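Local coordinates for protein triphenylmethane reductase (Citrobacter sp., PDB 2JL1) that binds NADP and probably uses the reduced cofactor to reduce triphenylmethane dyes, a reaction of interest for bioremediation, at residues E58-A63 and A88-A93; S158-T163 and K220-P225; S167-S172 and P203-E208. One frame throughout, in Å; residues are numbered along the deposited sequence.

In the fold
Contact 1 comes first along the chain and closes a loop of 24 residues, running from helix 57-63 through strand 69-72 into helix 80-96; it belongs to the Rossmann-type part of the NmrA-like fold, beside the seven-stranded parallel sheet. Contact 2 opens later, joining strand 160-163 to strand 222-225 as a separate two-stranded parallel sheet. Contact 3 is nested inside the loop that contact 2 closes and joins the loop before helix 175-186 to the start of helix 206-217. Contacts 2 and 3 touch, their centres about 14 Å apart: His223 ND1 meets Asp207 OD1, and Phe206 packs on Thr163. Contact 1 lies on the opposite side of the chain's centre.

Contact 1 of 3, residues E58-A63 and A88-A93; sequences ESLQKA and ANVVKA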
loop_
_atom_site.group_PDB
_atom_site.type_symbol
_atom_site.label_atom_id
_atom_site.label_comp_id
_atom_site.label_asym_id
_atom_site.label_seq_id
_atom_site.Cartn_x
_atom_site.Cartn_y
_atom_site.Cartn_z
ATOM N N GLU A 58 16.760 5.654 -11.915
ATOM C CA GLU A 58 17.313 6.684 -12.800
ATOM C C GLU A 58 16.731 6.589 -14.205
ATOM O O GLU A 58 16.350 7.614 -14.793
ATOM C CB GLU A 58 18.843 6.609 -12.838
ATOM C CG GLU A 58 19.507 7.272 -11.641
ATOM C CD GLU A 58 20.876 7.848 -11.973
ATOM O OE1 GLU A 58 21.028 9.089 -11.887
ATOM O OE2 GLU A 58 21.790 7.068 -12.333
ATOM N N SER A 59 16.658 5.362 -14.729
ATOM C CA SER A 59 16.013 5.110 -16.019
ATOM C C SER A 59 14.561 5.618 -16.064
ATOM O O SER A 59 14.107 6.108 -17.097
ATOM C CB SER A 59 16.077 3.618 -16.387
ATOM O OG SER A 59 14.971 2.902 -15.856
ATOM N N LEU A 60 13.840 5.502 -14.945
ATOM C CA LEU A 60 12.443 5.941 -14.880
ATOM C C LEU A 60 12.325 7.462 -14.805
ATOM O O LEU A 60 11.440 8.063 -15.420
ATOM C CB LEU A 60 11.742 5.309 -13.669
ATOM C CG LEU A 60 11.622 3.791 -13.668
ATOM C CD1 LEU A 60 11.238 3.330 -12.265
ATOM C CD2 LEU A 60 10.609 3.343 -14.727
ATOM N N GLN A 61 13.218 8.086 -14.045
ATOM C CA GLN A 61 13.280 9.543 -13.993
ATOM C C GLN A 61 13.378 10.129 -15.407
ATOM O O GLN A 61 12.624 11.031 -15.778
ATOM C CB GLN A 61 14.472 9.992 -13.137
ATOM C CG GLN A 61 14.320 9.624 -11.666
ATOM C CD GLN A 61 13.469 10.615 -10.882
ATOM O OE1 GLN A 61 12.764 10.225 -9.935
ATOM N NE2 GLN A 61 13.550 11.909 -11.251
ATOM N N LYS A 62 14.277 9.574 -16.204
ATOM C CA LYS A 62 14.479 10.030 -17.578
ATOM C C LYS A 62 13.294 9.689 -18.496
ATOM O O LYS A 62 12.875 10.528 -19.299
ATOM C CB LYS A 62 15.785 9.453 -18.131
ATOM C CG LYS A 62 17.002 9.756 -17.248
ATOM C CD LYS A 62 18.217 8.915 -17.625
ATOM C CE LYS A 62 19.186 8.830 -16.449
ATOM N NZ LYS A 62 20.592 8.500 -16.875
ATOM N N ALA A 63 12.748 8.476 -18.373
ATOM C CA ALA A 63 11.624 8.061 -19.212
ATOM C C ALA A 63 10.360 8.898 -18.992
ATOM O O ALA A 63 9.618 9.194 -19.942
ATOM C CB ALA A 63 11.333 6.568 -19.036
ATOM N N ALA A 88 6.810 0.925 -6.150
ATOM C CA ALA A 88 7.126 2.126 -5.371
ATOM C C ALA A 88 8.130 3.027 -6.102
ATOM O O ALA A 88 7.988 4.247 -6.074
ATOM C CB ALA A 88 7.627 1.785 -3.976
ATOM N N ASN A 89 9.130 2.419 -6.749
ATOM C CA ASN A 89 10.082 3.154 -7.595
ATOM C C ASN A 89 9.382 3.875 -8.738
ATOM O O ASN A 89 9.733 5.016 -9.054
ATOM C CB ASN A 89 11.134 2.226 -8.220
ATOM C CG ASN A 89 12.114 1.657 -7.223
ATOM O OD1 ASN A 89 12.348 2.204 -6.136
ATOM N ND2 ASN A 89 12.733 0.528 -7.615
ATOM N N VAL A 90 8.414 3.206 -9.379
ATOM C CA VAL A 90 7.667 3.824 -10.486
ATOM C C VAL A 90 6.931 5.085 -10.025
ATOM O O VAL A 90 7.050 6.154 -10.638
ATOM C CB VAL A 90 6.671 2.829 -11.144
ATOM C CG1 VAL A 90 5.764 3.544 -12.131
ATOM C CG2 VAL A 90 7.445 1.721 -11.864
ATOM N N VAL A 91 6.175 4.953 -8.944
ATOM C CA VAL A 91 5.371 6.045 -8.391
ATOM C C VAL A 91 6.272 7.216 -7.998
ATOM O O VAL A 91 5.938 8.375 -8.293
ATOM C CB VAL A 91 4.533 5.552 -7.182
ATOM C CG1 VAL A 91 3.759 6.690 -6.536
ATOM C CG2 VAL A 91 3.581 4.458 -7.623
ATOM N N LYS A 92 7.413 6.934 -7.363
ATOM C CA LYS A 92 8.316 8.038 -6.966
ATOM C C LYS A 92 8.895 8.741 -8.187
ATOM O O LYS A 92 8.966 9.969 -8.215
ATOM C CB LYS A 92 9.457 7.574 -6.071
ATOM C CG LYS A 92 10.171 8.749 -5.383
ATOM C CD LYS A 92 11.415 8.313 -4.693
ATOM C CE LYS A 92 12.124 9.518 -4.076
ATOM N NZ LYS A 92 12.897 10.208 -5.135
ATOM N N ALA A 93 9.306 7.960 -9.188
ATOM C CA ALA A 93 9.806 8.517 -10.456
ATOM C C ALA A 93 8.752 9.406 -11.132
ATOM O O ALA A 93 9.054 10.541 -11.561
ATOM C CB ALA A 93 10.264 7.418 -11.386
#
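Leu60 and Ala93 meet where helices 58-63 and 88-93 run in broadly the same direction, their axes 9.0 Å apart at closest approach and crossing at -39°. The pair is an apolar helix-helix packing in the Rossmann-type fold, with strand 69-72 lying between the two helices in the chain. Backbones come nearest at Gln61 and Ala93, whose CA atoms are 5.1 Å apart, a spacing compatible with the small alanine side chain at this point. Leu60 supplies most of the side-chain contact from its helix. Leu60 CB presses on the Ala93 methyl, while Leu60 CD1 extends over the turn before Ala93, 4.0 Å from Val90 CA and 3.9 Å from Asn89 O. The same CD1 also meets Val90 CG2, the branch anti to the carbonyl carbon. Val90 further touches Tyr54, an NADP-binding residue, and Asn89 ND2 is hydrogen-bonded to Tyr54 O, so this helix pair borders the cofactor site. Asn89 and Lys92 also pack against Val85 and Thr81 of the second subunit. At the tightest point, Leu60 CB and Ala93 CB stand 3.4 Å apart, closer than usual for two carbons.

Contact 2 of 3, residues S158-T163 and K220-P225; sequences SGAIVT and KVVHQP
The imidazole of His223 is met at its edge, in the ring plane, by Ile161 O and by Thr163 OG1, while Thr163 CG2 stands 3.7 Å from His223 NE2. Thr163 OG1 and His223 NE2 are hydrogen-bonded at 2.6 Å, and either could be the donor; Ile161 O lies 3.3 Å from His223 CD2. Thr163 OG1 sits between its own backbone N and carbonyl carbon (chi1 80°), the rotamer that brings it to the ring edge at NE2, and it is also bonded to Ala165 N. Across the ring, ND1 bonds to Asp207 OD1, so both imidazole nitrogens have partners, which should restrain the ring's rotation. Strands 160-163 and 222-225 form a two-stranded parallel sheet, pairing Ala160 with Val222 through Thr163 with Pro225. Gln224 N reaches Ile161 O with an N-H...O angle of 173°, Ile161 N reaches Val222 O, and the bond from Thr163 N to Gln224 O is weak at 3.3 Å. The Ile161 side chain, on the same side of the sheet as His223, crosses that of Val221 at about a right angle, Ile161 CG1 to Val221 CG1 3.9 Å, and packs on helix 206-217. On the other side Gln224 extends alongside Val162, bringing Gln224 OE1 to 3.7 Å from Ala160 CB. A water donates to both Gly159 O and Lys220 O.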
loop_
_atom_site.group_PDB
_atom_site.type_symbol
_atom_site.label_atom_id
_atom_site.label_comp_id
_atom_site.label_asym_id
_atom_site.label_seq_id
_atom_site.Cartn_x
_atom_site.Cartn_y
_atom_site.Cartn_z
ATOM N N SER A 158 -9.294 -33.792 -26.288
ATOM C CA SER A 158 -9.534 -34.716 -25.184
ATOM C C SER A 158 -11.005 -34.926 -24.861
ATOM O O SER A 158 -11.358 -35.920 -24.226
ATOM C CB SER A 158 -8.789 -34.242 -23.928
ATOM O OG SER A 158 -9.436 -33.125 -23.310
ATOM N N GLY A 159 -11.855 -33.992 -25.288
ATOM C CA GLY A 159 -13.258 -33.963 -24.880
ATOM C C GLY A 159 -13.548 -33.463 -23.466
ATOM O O GLY A 159 -14.631 -33.713 -22.937
ATOM N N ALA A 160 -12.593 -32.750 -22.858
ATOM C CA ALA A 160 -12.736 -32.256 -21.483
ATOM C C ALA A 160 -11.943 -30.988 -21.196
ATOM O O ALA A 160 -10.788 -30.867 -21.591
ATOM C CB ALA A 160 -12.336 -33.312 -20.480
ATOM N N ILE A 161 -12.578 -30.064 -20.487
ATOM C CA ILE A 161 -11.885 -28.967 -19.816
ATOM C C ILE A 161 -11.779 -29.399 -18.357
ATOM O O ILE A 161 -12.803 -29.637 -17.720
ATOM C CB ILE A 161 -12.689 -27.647 -19.881
ATOM C CG1 ILE A 161 -12.844 -27.175 -21.330
ATOM C CG2 ILE A 161 -12.015 -26.567 -19.050
ATOM C CD1 ILE A 161 -13.807 -25.956 -21.495
ATOM N N VAL A 162 -10.548 -29.519 -17.848
ATOM C CA VAL A 162 -10.292 -29.996 -16.484
ATOM C C VAL A 162 -9.866 -28.813 -15.598
ATOM O O VAL A 162 -8.874 -28.118 -15.898
ATOM C CB VAL A 162 -9.206 -31.139 -16.480
ATOM C CG1 VAL A 162 -8.942 -31.668 -15.070
ATOM C CG2 VAL A 162 -9.634 -32.289 -17.359
ATOM N N THR A 163 -10.653 -28.524 -14.562
ATOM C CA THR A 163 -10.337 -27.432 -13.631
ATOM C C THR A 163 -10.713 -27.826 -12.229
ATOM O O THR A 163 -11.532 -28.701 -12.039
ATOM C CB THR A 163 -11.204 -26.160 -13.894
ATOM O OG1 THR A 163 -12.498 -26.342 -13.308
ATOM C CG2 THR A 163 -11.363 -25.880 -15.363
ATOM N N LYS A 220 -18.217 -32.789 -28.558
ATOM C CA LYS A 220 -18.698 -32.779 -27.188
ATOM C C LYS A 220 -17.520 -32.609 -26.251
ATOM O O LYS A 220 -16.609 -33.439 -26.242
ATOM C CB LYS A 220 -19.429 -34.089 -26.869
ATOM C CG LYS A 220 -20.025 -34.177 -25.466
ATOM C CD LYS A 220 -20.977 -33.000 -25.180
ATOM C CE LYS A 220 -21.447 -32.993 -23.732
ATOM N NZ LYS A 220 -22.062 -31.687 -23.327
ATOM N N VAL A 221 -17.531 -31.518 -25.492
ATOM C CA VAL A 221 -16.498 -31.251 -24.479
ATOM C C VAL A 221 -17.256 -31.065 -23.150
ATOM O O VAL A 221 -18.204 -30.293 -23.099
ATOM C CB VAL A 221 -15.673 -29.964 -24.827
ATOM C CG1 VAL A 221 -14.650 -29.625 -23.715
ATOM C CG2 VAL A 221 -14.985 -30.090 -26.168
ATOM N N VAL A 222 -16.859 -31.786 -22.101
ATOM C CA VAL A 222 -17.440 -31.588 -20.768
ATOM C C VAL A 222 -16.475 -30.803 -19.871
ATOM O O VAL A 222 -15.267 -30.773 -20.111
ATOM C CB VAL A 222 -17.844 -32.934 -20.067
ATOM C CG1 VAL A 222 -18.827 -33.734 -20.925
ATOM C CG2 VAL A 222 -16.638 -33.775 -19.745
ATOM N N HIS A 223 -17.006 -30.126 -18.860
ATOM C CA HIS A 223 -16.162 -29.625 -17.797
ATOM C C HIS A 223 -16.031 -30.751 -16.778
ATOM O O HIS A 223 -17.028 -31.228 -16.259
ATOM C CB HIS A 223 -16.778 -28.394 -17.163
ATOM C CG HIS A 223 -16.040 -27.892 -15.956
ATOM N ND1 HIS A 223 -16.692 -27.365 -14.861
ATOM C CD2 HIS A 223 -14.722 -27.851 -15.663
ATOM C CE1 HIS A 223 -15.806 -27.013 -13.949
ATOM N NE2 HIS A 223 -14.602 -27.292 -14.413
ATOM N N GLN A 224 -14.792 -31.151 -16.505
ATOM C CA GLN A 224 -14.459 -32.235 -15.594
ATOM C C GLN A 224 -13.841 -31.620 -14.341
ATOM O O GLN A 224 -12.714 -31.143 -14.376
ATOM C CB GLN A 224 -13.472 -33.198 -16.287
ATOM C CG GLN A 224 -13.122 -34.461 -15.519
ATOM C CD GLN A 224 -12.079 -35.319 -16.248
ATOM O OE1 GLN A 224 -12.139 -35.488 -17.471
ATOM N NE2 GLN A 224 -11.117 -35.862 -15.492
ATOM N N PRO A 225 -14.596 -31.625 -13.219
ATOM C CA PRO A 225 -14.190 -30.926 -12.003
ATOM C C PRO A 225 -13.285 -31.842 -11.182
ATOM O O PRO A 225 -13.581 -33.032 -11.029
ATOM C CB PRO A 225 -15.537 -30.668 -11.308
ATOM C CG PRO A 225 -16.363 -31.935 -11.670
ATOM C CD PRO A 225 -15.883 -32.348 -13.046
HETATM O O HOH W 1 -16.452 -35.335 -23.696
#

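Contact 3 of 3, residues S167-S172 and P203-E208; sequences SGIVNS and PWTFDE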
loop_
_atom_site.group_PDB
_atom_site.type_symbol
_atom_site.label_atom_id
_atom_site.label_comp_id
_atom_site.label_asym_id
_atom_site.label_seq_id
_atom_site.Cartn_x
_atom_site.Cartn_y
_atom_site.Cartn_z
ATOM N N SER A 167 -18.265 -24.639 -9.833
ATOM C CA SER A 167 -19.239 -23.812 -10.487
ATOM C C SER A 167 -18.966 -22.354 -10.148
ATOM O O SER A 167 -19.859 -21.532 -10.201
ATOM C CB SER A 167 -20.658 -24.223 -10.051
ATOM O OG SER A 167 -20.872 -23.925 -8.679
ATOM N N GLY A 168 -17.707 -22.049 -9.817
ATOM C CA GLY A 168 -17.267 -20.704 -9.557
ATOM C C GLY A 168 -17.568 -19.787 -10.737
ATOM O O GLY A 168 -17.446 -20.170 -11.907
ATOM N N ILE A 169 -18.036 -18.592 -10.405
ATOM C CA ILE A 169 -18.458 -17.614 -11.388
ATOM C C ILE A 169 -17.264 -16.763 -11.857
ATOM O O ILE A 169 -16.415 -16.379 -11.047
ATOM C CB ILE A 169 -19.587 -16.743 -10.791
ATOM C CG1 ILE A 169 -20.847 -17.612 -10.550
ATOM C CG2 ILE A 169 -19.909 -15.562 -11.696
ATOM C CD1 ILE A 169 -21.899 -16.909 -9.660
ATOM N N VAL A 170 -17.203 -16.462 -13.158
ATOM C CA VAL A 170 -16.061 -15.751 -13.723
ATOM C C VAL A 170 -16.497 -14.450 -14.412
ATOM O O VAL A 170 -17.236 -14.468 -15.391
ATOM C CB VAL A 170 -15.243 -16.640 -14.718
ATOM C CG1 VAL A 170 -13.931 -15.941 -15.134
ATOM C CG2 VAL A 170 -14.899 -18.020 -14.097
ATOM N N ASN A 171 -15.959 -13.335 -13.937
ATOM C CA ASN A 171 -16.309 -11.990 -14.433
ATOM C C ASN A 171 -15.206 -11.437 -15.355
ATOM O O ASN A 171 -15.086 -10.209 -15.558
ATOM C CB ASN A 171 -16.529 -11.069 -13.227
ATOM C CG ASN A 171 -15.247 -10.858 -12.432
ATOM O OD1 ASN A 171 -14.176 -11.397 -12.802
ATOM N ND2 ASN A 171 -15.334 -10.088 -11.353
ATOM N N SER A 172 -14.413 -12.351 -15.927
ATOM C CA SER A 172 -13.271 -11.987 -16.776
ATOM C C SER A 172 -13.633 -11.125 -17.985
ATOM O O SER A 172 -14.758 -11.152 -18.474
ATOM C CB SER A 172 -12.515 -13.237 -17.242
ATOM O OG SER A 172 -13.286 -13.983 -18.190
ATOM N N PRO A 203 -21.215 -12.738 -16.511
ATOM C CA PRO A 203 -20.237 -13.748 -16.086
ATOM C C PRO A 203 -20.616 -15.152 -16.586
ATOM O O PRO A 203 -21.751 -15.369 -17.037
ATOM C CB PRO A 203 -20.284 -13.667 -14.551
ATOM C CG PRO A 203 -21.677 -13.105 -14.230
ATOM C CD PRO A 203 -22.056 -12.234 -15.396
ATOM N N TRP A 204 -19.667 -16.076 -16.481
ATOM C CA TRP A 204 -19.799 -17.423 -17.044
ATOM C C TRP A 204 -19.218 -18.436 -16.062
ATOM O O TRP A 204 -18.611 -18.069 -15.050
ATOM C CB TRP A 204 -19.066 -17.490 -18.397
ATOM C CG TRP A 204 -17.601 -16.991 -18.381
ATOM C CD1 TRP A 204 -17.182 -15.709 -18.533
ATOM C CD2 TRP A 204 -16.402 -17.790 -18.269
ATOM N NE1 TRP A 204 -15.814 -15.640 -18.493
ATOM C CE2 TRP A 204 -15.302 -16.901 -18.345
ATOM C CE3 TRP A 204 -16.155 -19.163 -18.118
ATOM C CZ2 TRP A 204 -13.966 -17.336 -18.257
ATOM C CZ3 TRP A 204 -14.835 -19.604 -18.026
ATOM C CH2 TRP A 204 -13.751 -18.694 -18.094
ATOM N N THR A 205 -19.437 -19.712 -16.338
ATOM C CA THR A 205 -18.879 -20.757 -15.521
ATOM C C THR A 205 -18.126 -21.657 -16.490
ATOM O O THR A 205 -18.297 -21.545 -17.733
ATOM C CB THR A 205 -19.987 -21.559 -14.795
ATOM O OG1 THR A 205 -20.886 -22.106 -15.770
ATOM C CG2 THR A 205 -20.784 -20.640 -13.814
ATOM N N PHE A 206 -17.335 -22.572 -15.955
ATOM C CA PHE A 206 -16.621 -23.503 -16.834
ATOM C C PHE A 206 -17.528 -24.530 -17.519
ATOM O O PHE A 206 -17.258 -24.933 -18.648
ATOM C CB PHE A 206 -15.433 -24.133 -16.115
ATOM C CG PHE A 206 -14.275 -23.201 -15.997
ATOM C CD1 PHE A 206 -14.135 -22.381 -14.881
ATOM C CD2 PHE A 206 -13.347 -23.087 -17.039
ATOM C CE1 PHE A 206 -13.070 -21.491 -14.776
ATOM C CE2 PHE A 206 -12.265 -22.162 -16.948
ATOM C CZ PHE A 206 -12.142 -21.365 -15.815
ATOM N N ASP A 207 -18.615 -24.926 -16.854
ATOM C CA ASP A 207 -19.689 -25.666 -17.525
ATOM C C ASP A 207 -20.145 -24.978 -18.807
ATOM O O ASP A 207 -20.254 -25.629 -19.846
ATOM C CB ASP A 207 -20.889 -25.881 -16.597
ATOM C CG ASP A 207 -20.717 -27.074 -15.693
ATOM O OD1 ASP A 207 -19.648 -27.723 -15.717
ATOM O OD2 ASP A 207 -21.676 -27.400 -14.974
ATOM N N GLU A 208 -20.408 -23.675 -18.722
ATOM C CA GLU A 208 -20.811 -22.839 -19.851
ATOM C C GLU A 208 -19.728 -22.764 -20.930
ATOM O O GLU A 208 -20.027 -22.834 -22.116
ATOM C CB GLU A 208 -21.125 -21.406 -19.405
ATOM C CG GLU A 208 -21.727 -20.587 -20.539
ATOM C CD GLU A 208 -22.165 -19.191 -20.148
ATOM O OE1 GLU A 208 -22.096 -18.825 -18.950
ATOM O OE2 GLU A 208 -22.616 -18.473 -21.069
HETATM O O HOH W 2 -17.028 -22.467 -13.044
#
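Val170 lies over one face of the Trp204 indole: its CB is 3.8 Å from the centroid of the six-membered ring and 18° off the ring normal, a CH-pi contact. Val170 CG1 reaches Trp204 CZ2 at 3.4 Å, while Val170 CG2 turns to Phe206 CE1. Trp204 CB points away from the loop, but CG lies between the backbone N and carbonyl carbon (chi1 52°), which swings the indole back to Val170. The ring edge is engaged too, since Trp204 NE1 donates to Ser172 OG at 3.0 Å, with the hydroxyl oxygen 8° out of the indole plane; that oxygen is also hydrogen-bonded to Thr144 OG1. In the backbone, Val170 and Trp204 form a single antiparallel bridge, a hydrogen-bonded pair in which Val170 N donates to Trp204 O and Trp204 N to Val170 O, 2.9 and 3.1 Å long. Alongside, Ile169 CG2 packs tightly on Pro203 CB. The bridge thus joins the loop before helix 175-186 to the start of helix 206-217, where Thr205 is the N-cap and its OG1 accepts a weak capping bond from Glu208 N. A water receives the N-H of Phe206 and donates to Gly168 O, linking the first turn of that helix to the loop. Asn171 approaches the NADP-binding residue Ala141. The loop, together with Phe206, probably restrains the tilt and rotation of the buried indole, whose N-H is satisfied by Ser172 OG.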